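Local coordinates for protein MmeI (Methylophilus methylotrophus, PDB 5HR4) that acts as a Type IIL restriction-modification enzyme on DNA, and probably methylates adenine at N6 with S-adenosyl-L-methionine as methyl donor, at residues 204-213 against 250-258; 214-225 against 270-280. One frame throughout, in Å; residues are numbered along the deposited sequence.

Contact 1 of 2, residues 204-213 against 250-258; sequences IFEKSLFQEY and HLAAFPYIN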
loop_
_atom_site.group_PDB
_atom_site.type_symbol
_atom_site.label_atom_id
_atom_site.label_comp_id
_atom_site.label_asym_id
_atom_site.label_seq_id
_atom_site.Cartn_x
_atom_site.Cartn_y
_atom_site.Cartn_z
ATOM N N ILE A 204 -3.843 29.181 -23.753
ATOM C CA ILE A 204 -4.518 28.328 -24.723
ATOM C C ILE A 204 -5.786 29.004 -25.229
ATOM O O ILE A 204 -5.975 29.173 -26.439
ATOM C CB ILE A 204 -4.821 26.948 -24.122
ATOM C CG1 ILE A 204 -3.517 26.251 -23.751
ATOM C CG2 ILE A 204 -5.574 26.129 -25.146
ATOM C CD1 ILE A 204 -3.706 24.876 -23.188
ATOM N N PHE A 205 -6.683 29.364 -24.313
ATOM C CA PHE A 205 -7.690 30.384 -24.573
ATOM C C PHE A 205 -7.136 31.738 -24.141
ATOM O O PHE A 205 -6.256 31.819 -23.281
ATOM C CB PHE A 205 -8.992 30.139 -23.796
ATOM C CG PHE A 205 -9.609 28.779 -23.983
ATOM C CD1 PHE A 205 -9.175 27.907 -24.959
ATOM C CD2 PHE A 205 -10.670 28.392 -23.175
ATOM C CE1 PHE A 205 -9.770 26.660 -25.115
ATOM C CE2 PHE A 205 -11.273 27.153 -23.332
ATOM C CZ PHE A 205 -10.822 26.288 -24.304
ATOM N N GLU A 206 -7.677 32.806 -24.732
ATOM C CA GLU A 206 -7.513 34.132 -24.155
ATOM C C GLU A 206 -7.909 34.089 -22.690
ATOM O O GLU A 206 -8.846 33.388 -22.309
ATOM C CB GLU A 206 -8.387 35.167 -24.863
ATOM C CG GLU A 206 -8.025 35.517 -26.290
ATOM C CD GLU A 206 -9.004 36.539 -26.867
ATOM O OE1 GLU A 206 -9.366 37.484 -26.122
ATOM O OE2 GLU A 206 -9.438 36.389 -28.037
ATOM N N LYS A 207 -7.200 34.862 -21.874
ATOM C CA LYS A 207 -7.367 34.818 -20.428
ATOM C C LYS A 207 -8.835 34.901 -20.043
ATOM O O LYS A 207 -9.541 35.837 -20.431
ATOM C CB LYS A 207 -6.576 35.958 -19.777
ATOM C CG LYS A 207 -6.297 35.739 -18.293
ATOM C CD LYS A 207 -4.923 36.292 -17.878
ATOM C CE LYS A 207 -4.529 35.798 -16.473
ATOM N NZ LYS A 207 -3.236 36.367 -15.967
ATOM N N SER A 208 -9.294 33.888 -19.316
ATOM C CA SER A 208 -10.631 33.845 -18.727
ATOM C C SER A 208 -11.752 33.766 -19.767
ATOM O O SER A 208 -12.903 34.085 -19.461
ATOM C CB SER A 208 -10.853 35.045 -17.801
ATOM O OG SER A 208 -10.060 34.923 -16.630
ATOM N N LEU A 209 -11.458 33.324 -20.991
ATOM C CA LEU A 209 -12.477 33.356 -22.036
ATOM C C LEU A 209 -13.643 32.436 -21.700
ATOM O O LEU A 209 -14.809 32.789 -21.908
ATOM C CB LEU A 209 -11.863 32.967 -23.371
ATOM C CG LEU A 209 -12.704 33.454 -24.533
ATOM C CD1 LEU A 209 -12.554 34.952 -24.662
ATOM C CD2 LEU A 209 -12.266 32.743 -25.789
ATOM N N PHE A 210 -13.344 31.257 -21.160
ATOM C CA PHE A 210 -14.393 30.350 -20.722
ATOM C C PHE A 210 -15.258 30.995 -19.653
ATOM O O PHE A 210 -16.489 30.983 -19.747
ATOM C CB PHE A 210 -13.781 29.051 -20.207
ATOM C CG PHE A 210 -14.787 28.002 -19.902
ATOM C CD1 PHE A 210 -15.831 27.758 -20.781
ATOM C CD2 PHE A 210 -14.697 27.251 -18.743
ATOM C CE1 PHE A 210 -16.772 26.802 -20.503
ATOM C CE2 PHE A 210 -15.627 26.283 -18.465
ATOM C CZ PHE A 210 -16.665 26.055 -19.347
ATOM N N GLN A 211 -14.628 31.567 -18.623
ATOM C CA GLN A 211 -15.400 32.165 -17.539
ATOM C C GLN A 211 -16.236 33.328 -18.043
ATOM O O GLN A 211 -17.418 33.448 -17.699
ATOM C CB GLN A 211 -14.487 32.631 -16.402
ATOM C CG GLN A 211 -15.279 33.306 -15.275
ATOM C CD GLN A 211 -14.411 33.790 -14.137
ATOM O OE1 GLN A 211 -13.357 33.219 -13.865
ATOM N NE2 GLN A 211 -14.850 34.848 -13.457
ATOM N N GLU A 212 -15.647 34.192 -18.871
ATOM C CA GLU A 212 -16.394 35.345 -19.354
ATOM C C GLU A 212 -17.598 34.904 -20.167
ATOM O O GLU A 212 -18.690 35.465 -20.019
ATOM C CB GLU A 212 -15.487 36.263 -20.171
ATOM C CG GLU A 212 -14.453 37.009 -19.320
ATOM C CD GLU A 212 -13.250 37.506 -20.124
ATOM O OE1 GLU A 212 -13.396 37.750 -21.352
ATOM O OE2 GLU A 212 -12.156 37.639 -19.518
ATOM N N TYR A 213 -17.430 33.880 -21.006
ATOM C CA TYR A 213 -18.547 33.416 -21.821
ATOM C C TYR A 213 -19.699 32.967 -20.935
ATOM O O TYR A 213 -20.837 33.429 -21.086
ATOM C CB TYR A 213 -18.099 32.287 -22.756
ATOM C CG TYR A 213 -19.186 31.859 -23.713
ATOM C CD1 TYR A 213 -19.234 32.346 -25.018
ATOM C CD2 TYR A 213 -20.184 30.977 -23.309
ATOM C CE1 TYR A 213 -20.247 31.953 -25.888
ATOM C CE2 TYR A 213 -21.189 30.589 -24.159
ATOM C CZ TYR A 213 -21.225 31.075 -25.442
ATOM O OH TYR A 213 -22.245 30.660 -26.277
ATOM N N HIS A 250 -18.228 35.489 -29.851
ATOM C CA HIS A 250 -17.685 35.023 -28.584
ATOM C C HIS A 250 -17.270 33.557 -28.678
ATOM O O HIS A 250 -16.222 33.170 -28.148
ATOM C CB HIS A 250 -18.707 35.263 -27.468
ATOM C CG HIS A 250 -19.203 36.684 -27.384
ATOM N ND1 HIS A 250 -20.255 37.060 -26.573
ATOM C CD2 HIS A 250 -18.787 37.819 -28.002
ATOM C CE1 HIS A 250 -20.469 38.359 -26.698
ATOM N NE2 HIS A 250 -19.591 38.843 -27.558
ATOM N N LEU A 251 -18.060 32.726 -29.374
ATOM C CA LEU A 251 -17.675 31.326 -29.550
ATOM C C LEU A 251 -16.494 31.196 -30.504
ATOM O O LEU A 251 -15.606 30.358 -30.293
ATOM C CB LEU A 251 -18.855 30.495 -30.058
ATOM C CG LEU A 251 -20.012 30.192 -29.100
ATOM C CD1 LEU A 251 -21.270 29.761 -29.872
ATOM C CD2 LEU A 251 -19.616 29.132 -28.069
ATOM N N ALA A 252 -16.465 32.016 -31.560
ATOM C CA ALA A 252 -15.371 31.953 -32.522
ATOM C C ALA A 252 -14.014 32.302 -31.902
ATOM O O ALA A 252 -12.980 32.002 -32.501
ATOM C CB ALA A 252 -15.689 32.860 -33.722
ATOM N N ALA A 253 -13.979 32.887 -30.709
ATOM C CA ALA A 253 -12.698 33.183 -30.084
ATOM C C ALA A 253 -11.995 31.948 -29.537
ATOM O O ALA A 253 -10.830 32.050 -29.150
ATOM C CB ALA A 253 -12.886 34.210 -28.968
ATOM N N PHE A 254 -12.622 30.846 -29.506
ATOM C CA PHE A 254 -11.986 29.674 -28.911
ATOM C C PHE A 254 -11.200 28.904 -29.958
ATOM O O PHE A 254 -11.690 28.689 -31.066
ATOM C CB PHE A 254 -13.024 28.740 -28.291
ATOM C CG PHE A 254 -13.607 29.248 -27.022
ATOM C CD1 PHE A 254 -13.054 28.894 -25.804
ATOM C CD2 PHE A 254 -14.697 30.088 -27.039
ATOM C CE1 PHE A 254 -13.585 29.373 -24.620
ATOM C CE2 PHE A 254 -15.233 30.568 -25.863
ATOM C CZ PHE A 254 -14.672 30.215 -24.650
ATOM N N PRO A 255 -10.000 28.452 -29.630
ATOM C CA PRO A 255 -9.165 27.797 -30.643
ATOM C C PRO A 255 -9.690 26.414 -30.965
ATOM O O PRO A 255 -10.464 25.827 -30.210
ATOM C CB PRO A 255 -7.796 27.711 -29.960
ATOM C CG PRO A 255 -8.164 27.549 -28.468
ATOM C CD PRO A 255 -9.406 28.385 -28.274
ATOM N N TYR A 256 -9.214 25.884 -32.082
ATOM C CA TYR A 256 -9.380 24.469 -32.401
ATOM C C TYR A 256 -8.419 23.622 -31.559
ATOM O O TYR A 256 -7.212 23.906 -31.497
ATOM C CB TYR A 256 -9.150 24.275 -33.906
ATOM C CG TYR A 256 -8.965 22.854 -34.401
ATOM C CD1 TYR A 256 -9.999 21.919 -34.334
ATOM C CD2 TYR A 256 -7.759 22.454 -34.983
ATOM C CE1 TYR A 256 -9.820 20.611 -34.805
ATOM C CE2 TYR A 256 -7.572 21.157 -35.454
ATOM C CZ TYR A 256 -8.601 20.234 -35.370
ATOM O OH TYR A 256 -8.397 18.936 -35.842
ATOM N N ILE A 257 -8.949 22.589 -30.889
ATOM C CA ILE A 257 -8.163 21.767 -29.968
ATOM C C ILE A 257 -8.023 20.318 -30.463
ATOM O O ILE A 257 -6.920 19.760 -30.479
ATOM C CB ILE A 257 -8.759 21.815 -28.543
ATOM C CG1 ILE A 257 -8.867 23.261 -28.069
ATOM C CG2 ILE A 257 -7.898 21.036 -27.575
ATOM C CD1 ILE A 257 -7.525 23.806 -27.597
ATOM N N ASN A 258 -9.140 19.674 -30.797
ATOM C CA ASN A 258 -9.209 18.350 -31.457
ATOM C C ASN A 258 -8.642 17.288 -30.528
ATOM O O ASN A 258 -8.932 17.290 -29.322
ATOM C CB ASN A 258 -8.525 18.371 -32.766
ATOM C CG ASN A 258 -8.751 17.096 -33.572
ATOM O OD1 ASN A 258 -8.005 16.843 -34.527
ATOM N ND2 ASN A 258 -9.790 16.289 -33.208
#

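Contact 2 of 2, residues 214-225 against 270-280; sequences IETKTLEDGSDL and QFDKAMREALL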
loop_
_atom_site.group_PDB
_atom_site.type_symbol
_atom_site.label_atom_id
_atom_site.label_comp_id
_atom_site.label_asym_id
_atom_site.label_seq_id
_atom_site.Cartn_x
_atom_site.Cartn_y
_atom_site.Cartn_z
ATOM N N ILE A 214 -19.411 32.078 -19.984
ATOM C CA ILE A 214 -20.422 31.628 -19.036
ATOM C C ILE A 214 -21.071 32.820 -18.335
ATOM O O ILE A 214 -22.297 32.888 -18.196
ATOM C CB ILE A 214 -19.785 30.640 -18.040
ATOM C CG1 ILE A 214 -19.134 29.483 -18.799
ATOM C CG2 ILE A 214 -20.811 30.092 -17.066
ATOM C CD1 ILE A 214 -18.468 28.477 -17.905
ATOM N N GLU A 215 -20.271 33.792 -17.905
ATOM C CA GLU A 215 -20.842 34.914 -17.168
ATOM C C GLU A 215 -21.681 35.844 -18.041
ATOM O O GLU A 215 -22.547 36.549 -17.510
ATOM C CB GLU A 215 -19.739 35.717 -16.484
ATOM C CG GLU A 215 -19.069 35.002 -15.315
ATOM C CD GLU A 215 -17.852 35.755 -14.783
ATOM O OE1 GLU A 215 -17.430 36.735 -15.442
ATOM O OE2 GLU A 215 -17.318 35.367 -13.709
ATOM N N THR A 216 -21.468 35.868 -19.352
ATOM C CA THR A 216 -22.136 36.857 -20.187
ATOM C C THR A 216 -23.169 36.262 -21.136
ATOM O O THR A 216 -24.190 36.901 -21.416
ATOM C CB THR A 216 -21.098 37.653 -20.994
ATOM O OG1 THR A 216 -20.428 36.781 -21.909
ATOM C CG2 THR A 216 -20.059 38.287 -20.070
ATOM N N LYS A 217 -22.945 35.049 -21.631
ATOM C CA LYS A 217 -23.842 34.450 -22.602
ATOM C C LYS A 217 -24.713 33.352 -22.002
ATOM O O LYS A 217 -25.419 32.668 -22.745
ATOM C CB LYS A 217 -23.035 33.908 -23.785
ATOM C CG LYS A 217 -22.319 34.992 -24.587
ATOM C CD LYS A 217 -22.513 34.836 -26.102
ATOM C CE LYS A 217 -23.826 35.452 -26.577
ATOM N NZ LYS A 217 -23.837 35.687 -28.047
ATOM N N THR A 218 -24.705 33.189 -20.683
ATOM C CA THR A 218 -25.399 32.094 -20.017
ATOM C C THR A 218 -26.284 32.627 -18.901
ATOM O O THR A 218 -25.872 33.500 -18.133
ATOM C CB THR A 218 -24.397 31.073 -19.456
ATOM O OG1 THR A 218 -23.880 30.289 -20.536
ATOM C CG2 THR A 218 -25.053 30.160 -18.465
ATOM N N LEU A 219 -27.501 32.080 -18.816
ATOM C CA LEU A 219 -28.510 32.566 -17.886
ATOM C C LEU A 219 -28.137 32.237 -16.442
ATOM O O LEU A 219 -27.502 31.217 -16.151
ATOM C CB LEU A 219 -29.868 31.955 -18.213
ATOM C CG LEU A 219 -30.732 32.492 -19.355
ATOM C CD1 LEU A 219 -32.111 31.870 -19.246
ATOM C CD2 LEU A 219 -30.803 34.024 -19.337
ATOM N N GLU A 220 -28.564 33.112 -15.527
ATOM C CA GLU A 220 -28.181 32.966 -14.124
ATOM C C GLU A 220 -28.790 31.721 -13.485
ATOM O O GLU A 220 -28.190 31.147 -12.568
ATOM C CB GLU A 220 -28.583 34.211 -13.342
ATOM C CG GLU A 220 -28.369 34.097 -11.845
ATOM C CD GLU A 220 -29.152 35.139 -11.080
ATOM O OE1 GLU A 220 -29.789 35.988 -11.743
ATOM O OE2 GLU A 220 -29.133 35.113 -9.829
ATOM N N ASP A 221 -29.970 31.287 -13.947
ATOM C CA ASP A 221 -30.609 30.098 -13.390
ATOM C C ASP A 221 -30.001 28.797 -13.898
ATOM O O ASP A 221 -30.436 27.724 -13.476
ATOM C CB ASP A 221 -32.107 30.119 -13.689
ATOM C CG ASP A 221 -32.417 30.201 -15.183
ATOM O OD1 ASP A 221 -31.536 30.588 -15.982
ATOM O OD2 ASP A 221 -33.564 29.881 -15.564
ATOM N N GLY A 222 -29.008 28.858 -14.786
ATOM C CA GLY A 222 -28.351 27.664 -15.275
ATOM C C GLY A 222 -29.153 26.844 -16.254
ATOM O O GLY A 222 -28.710 25.755 -16.630
ATOM N N SER A 223 -30.314 27.343 -16.691
ATOM C CA SER A 223 -31.208 26.551 -17.535
ATOM C C SER A 223 -30.594 26.274 -18.907
ATOM O O SER A 223 -30.725 25.167 -19.436
ATOM C CB SER A 223 -32.553 27.267 -17.683
ATOM O OG SER A 223 -32.393 28.528 -18.323
ATOM N N ASP A 224 -29.904 27.257 -19.487
ATOM C CA ASP A 224 -29.347 27.147 -20.830
ATOM C C ASP A 224 -27.866 26.770 -20.861
ATOM O O ASP A 224 -27.301 26.636 -21.951
ATOM C CB ASP A 224 -29.564 28.467 -21.593
ATOM C CG ASP A 224 -28.713 29.624 -21.054
ATOM O OD1 ASP A 224 -28.276 29.588 -19.876
ATOM O OD2 ASP A 224 -28.493 30.588 -21.822
ATOM N N LEU A 225 -27.226 26.570 -19.708
ATOM C CA LEU A 225 -25.773 26.424 -19.705
ATOM C C LEU A 225 -25.324 25.207 -20.496
ATOM O O LEU A 225 -24.302 25.255 -21.195
ATOM C CB LEU A 225 -25.248 26.334 -18.278
ATOM C CG LEU A 225 -23.769 25.992 -18.199
ATOM C CD1 LEU A 225 -22.913 27.081 -18.881
ATOM C CD2 LEU A 225 -23.411 25.842 -16.742
ATOM N N GLN A 270 -27.616 19.052 -18.031
ATOM C CA GLN A 270 -28.548 20.062 -17.549
ATOM C C GLN A 270 -28.035 20.608 -16.228
ATOM O O GLN A 270 -27.611 19.840 -15.360
ATOM C CB GLN A 270 -29.966 19.504 -17.387
ATOM C CG GLN A 270 -30.987 20.555 -16.964
ATOM C CD GLN A 270 -31.196 21.658 -18.001
ATOM O OE1 GLN A 270 -30.325 21.948 -18.820
ATOM N NE2 GLN A 270 -32.368 22.274 -17.971
ATOM N N PHE A 271 -28.059 21.928 -16.093
ATOM C CA PHE A 271 -27.518 22.618 -14.936
ATOM C C PHE A 271 -28.638 23.385 -14.235
ATOM O O PHE A 271 -29.707 23.623 -14.800
ATOM C CB PHE A 271 -26.377 23.586 -15.337
ATOM C CG PHE A 271 -25.079 22.908 -15.719
ATOM C CD1 PHE A 271 -24.871 22.441 -17.006
ATOM C CD2 PHE A 271 -24.040 22.794 -14.806
ATOM C CE1 PHE A 271 -23.663 21.833 -17.363
ATOM C CE2 PHE A 271 -22.825 22.185 -15.159
ATOM C CZ PHE A 271 -22.647 21.702 -16.437
ATOM N N ASP A 272 -28.389 23.766 -12.982
ATOM C CA ASP A 272 -29.233 24.771 -12.350
ATOM C C ASP A 272 -28.362 25.888 -11.779
ATOM O O ASP A 272 -27.168 25.981 -12.100
ATOM C CB ASP A 272 -30.116 24.136 -11.272
ATOM C CG ASP A 272 -29.310 23.544 -10.123
ATOM O OD1 ASP A 272 -28.070 23.414 -10.256
ATOM O OD2 ASP A 272 -29.925 23.201 -9.082
ATOM N N LYS A 273 -28.951 26.731 -10.930
ATOM C CA LYS A 273 -28.236 27.881 -10.390
ATOM C C LYS A 273 -26.976 27.450 -9.643
ATOM O O LYS A 273 -25.881 27.966 -9.898
ATOM C CB LYS A 273 -29.176 28.683 -9.484
ATOM C CG LYS A 273 -28.617 30.003 -8.963
ATOM C CD LYS A 273 -29.740 30.972 -8.601
ATOM C CE LYS A 273 -29.214 32.189 -7.862
ATOM N NZ LYS A 273 -28.639 31.786 -6.536
ATOM N N ALA A 274 -27.103 26.475 -8.738
ATOM C CA ALA A 274 -25.978 26.134 -7.870
ATOM C C ALA A 274 -24.871 25.418 -8.633
ATOM O O ALA A 274 -23.688 25.590 -8.312
ATOM C CB ALA A 274 -26.449 25.270 -6.701
ATOM N N MET A 275 -25.233 24.576 -9.614
ATOM C CA MET A 275 -24.211 23.917 -10.427
ATOM C C MET A 275 -23.513 24.919 -11.329
ATOM O O MET A 275 -22.327 24.755 -11.638
ATOM C CB MET A 275 -24.804 22.790 -11.277
ATOM C CG MET A 275 -25.376 21.606 -10.519
ATOM S SD MET A 275 -26.633 20.722 -11.518
ATOM C CE MET A 275 -25.613 19.506 -12.347
ATOM N N ARG A 276 -24.224 25.957 -11.762
ATOM C CA ARG A 276 -23.553 26.996 -12.531
ATOM C C ARG A 276 -22.584 27.768 -11.652
ATOM O O ARG A 276 -21.461 28.074 -12.072
ATOM C CB ARG A 276 -24.569 27.940 -13.159
ATOM C CG ARG A 276 -23.921 28.979 -14.043
ATOM C CD ARG A 276 -24.956 29.685 -14.861
ATOM N NE ARG A 276 -24.462 30.920 -15.455
ATOM C CZ ARG A 276 -24.478 32.095 -14.843
ATOM N NH1 ARG A 276 -24.954 32.198 -13.602
ATOM N NH2 ARG A 276 -24.016 33.165 -15.475
ATOM N N GLU A 277 -22.994 28.078 -10.419
ATOM C CA GLU A 277 -22.115 28.839 -9.543
ATOM C C GLU A 277 -20.901 28.020 -9.155
ATOM O O GLU A 277 -19.780 28.535 -9.180
ATOM C CB GLU A 277 -22.879 29.324 -8.320
ATOM C CG GLU A 277 -23.838 30.444 -8.680
ATOM C CD GLU A 277 -24.639 30.941 -7.503
ATOM O OE1 GLU A 277 -24.560 30.335 -6.408
ATOM O OE2 GLU A 277 -25.346 31.956 -7.686
ATOM N N ALA A 278 -21.098 26.731 -8.863
ATOM C CA ALA A 278 -19.965 25.848 -8.586
ATOM C C ALA A 278 -18.948 25.861 -9.725
ATOM O O ALA A 278 -17.734 25.881 -9.482
ATOM C CB ALA A 278 -20.458 24.426 -8.322
ATOM N N LEU A 279 -19.423 25.867 -10.977
ATOM C CA LEU A 279 -18.511 25.890 -12.116
ATOM C C LEU A 279 -17.874 27.265 -12.305
ATOM O O LEU A 279 -16.698 27.357 -12.672
ATOM C CB LEU A 279 -19.243 25.457 -13.394
ATOM C CG LEU A 279 -18.409 25.406 -14.690
ATOM C CD1 LEU A 279 -17.227 24.457 -14.578
ATOM C CD2 LEU A 279 -19.298 25.018 -15.880
ATOM N N LEU A 280 -18.631 28.343 -12.090
ATOM C CA LEU A 280 -18.010 29.663 -12.081
ATOM C C LEU A 280 -17.048 29.794 -10.905
ATOM O O LEU A 280 -16.003 30.451 -11.003
ATOM C CB LEU A 280 -19.082 30.747 -12.014
ATOM C CG LEU A 280 -19.816 31.052 -13.309
ATOM C CD1 LEU A 280 -20.961 32.036 -13.055
ATOM C CD2 LEU A 280 -18.833 31.589 -14.330
HETATM O O HOH W 1 -27.979 23.983 -18.589
#

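Contact 1 of 2, residues 204-213 against 250-258
Phe254 drives one edge of its ring into the face of Phe205, a T-shaped (edge-to-face) pair with planes at 87° and centroids 4.8 Å apart. CD1 of Phe254 stands over the centre of the Phe205 ring, while Pro255 packs beside the same ring, its CD 3.4 Å from Phe205 CD1. One face of Phe254 is taken by Leu209, which can be followed outward. Its CB already lies 4.1 Å from Phe254 CZ, and CG closes on the same carbon at 3.8 Å. With CG turned anti to the backbone N (chi1 -159°), the CD2 branch then sits almost on the ring normal, 3.5 Å from the Phe254 centroid, a CH-pi contact; the same methyl also meets Ala253 CB at 3.6 Å. Leu209 is well placed for this because a type II beta turn, Glu206 to Leu209, brings the chain from the loop after helix 183-200 into helix 209-217. The contact joins the loop leading into helix 209-217 to the chain leaving helix 249-252, both within the helicase spacer domain, without a hydrogen bond between them. Replacing Phe205 by an alanine removes the aromatic face, which is likely to leave the edge of Phe254 without its partner and open a gap next to Pro255. One helical turn beyond Leu209, Tyr213 meets the last turn of helix 249-252: His250 CB comes to its ring edge near CD1, and Leu251 CD2 packs obliquely, 3.6 Å from Tyr213 CE1. The Tyr213 hydroxyl is hydrogen-bonded to His228, so its polar tip is satisfied although the residue is buried. At the opposite end, the side chains of Ile257 and Ile204 cross at about a right angle, CD1 of the first 3.9 Å from CG2 of the second, backed by Ala199 and Phe195 of helix 183-200.

Contact 2 of 2, residues 214-225 against 270-280
Arg276 sets CG anti to the backbone N (chi1 -176°) and keeps its chain stretched out to NE, then swings the guanidinium across at chi4 (-87°); this lays the flat group against the loop that follows helix 209-217. Thr218 runs past it in the opposite direction, its CG2 meeting the CD and NE end of the arginine. The single hydrogen bond between the segments goes from NH2 to Ile214 O, 3.2 Å and nearly straight at 164°. Ile214 O lies close to the guanidinium plane, whereas the nitrogen approaches that carbonyl from above its plane. Over one face of the guanidinium sit Leu219 O and the backbone of Glu220; over the other is Leu280 CD1 from the same helix. The loop carbonyls near this buried cation would probably help stabilise its charge. Leu280 also turns CD2 to the first residues of the segment, 3.7 Å from Ile214 CG2 and 3.6 Å from Glu215 CG. At the other end Leu225 lays CD2 over the face of Phe271, 3.6 Å from the ring centroid, a CH-pi contact, and Phe271 leans in turn on Ala226. Between these poles the backbones come closest at Gly222, where positive phi ends a type I turn begun at Leu219 and a CB would collide with Asp272 O. A water beside the Phe271 ring edge joins Gly222 O, 2.7 Å away, to Phe271 N. Asp272 meanwhile caps the helix start, its OD1 accepting from Met275 N at 3.1 Å. The arrangement is a helix-loop-helix connection, from 209-217 to 225-235, laid over the N-capped first turns of helix 273-283, which farther along carries the calcium ligand Cys283.

In the fold
Contacts 1 and 2 divide helix 209-217 between them, its first half, to Tyr213, serving contact 1 and the residues from Ile214 on contact 2, and their centres are about 17 Å apart. Each is partly buried, but exposed residues make up a larger share of contact 2. The chemistry differs accordingly: contact 1 relies on aromatic and aliphatic surfaces, while contact 2 adds an arginine among backbone carbonyls, a water and a capped helix start. They meet where His250 packs on Lys217 and Gln211 on Leu280. Helix 225-235 backs both, through Leu232 in contact 1 and Ala226 and Ile229 in contact 2. Phe210 and Ile214 both approach the calcium ligand Cys283.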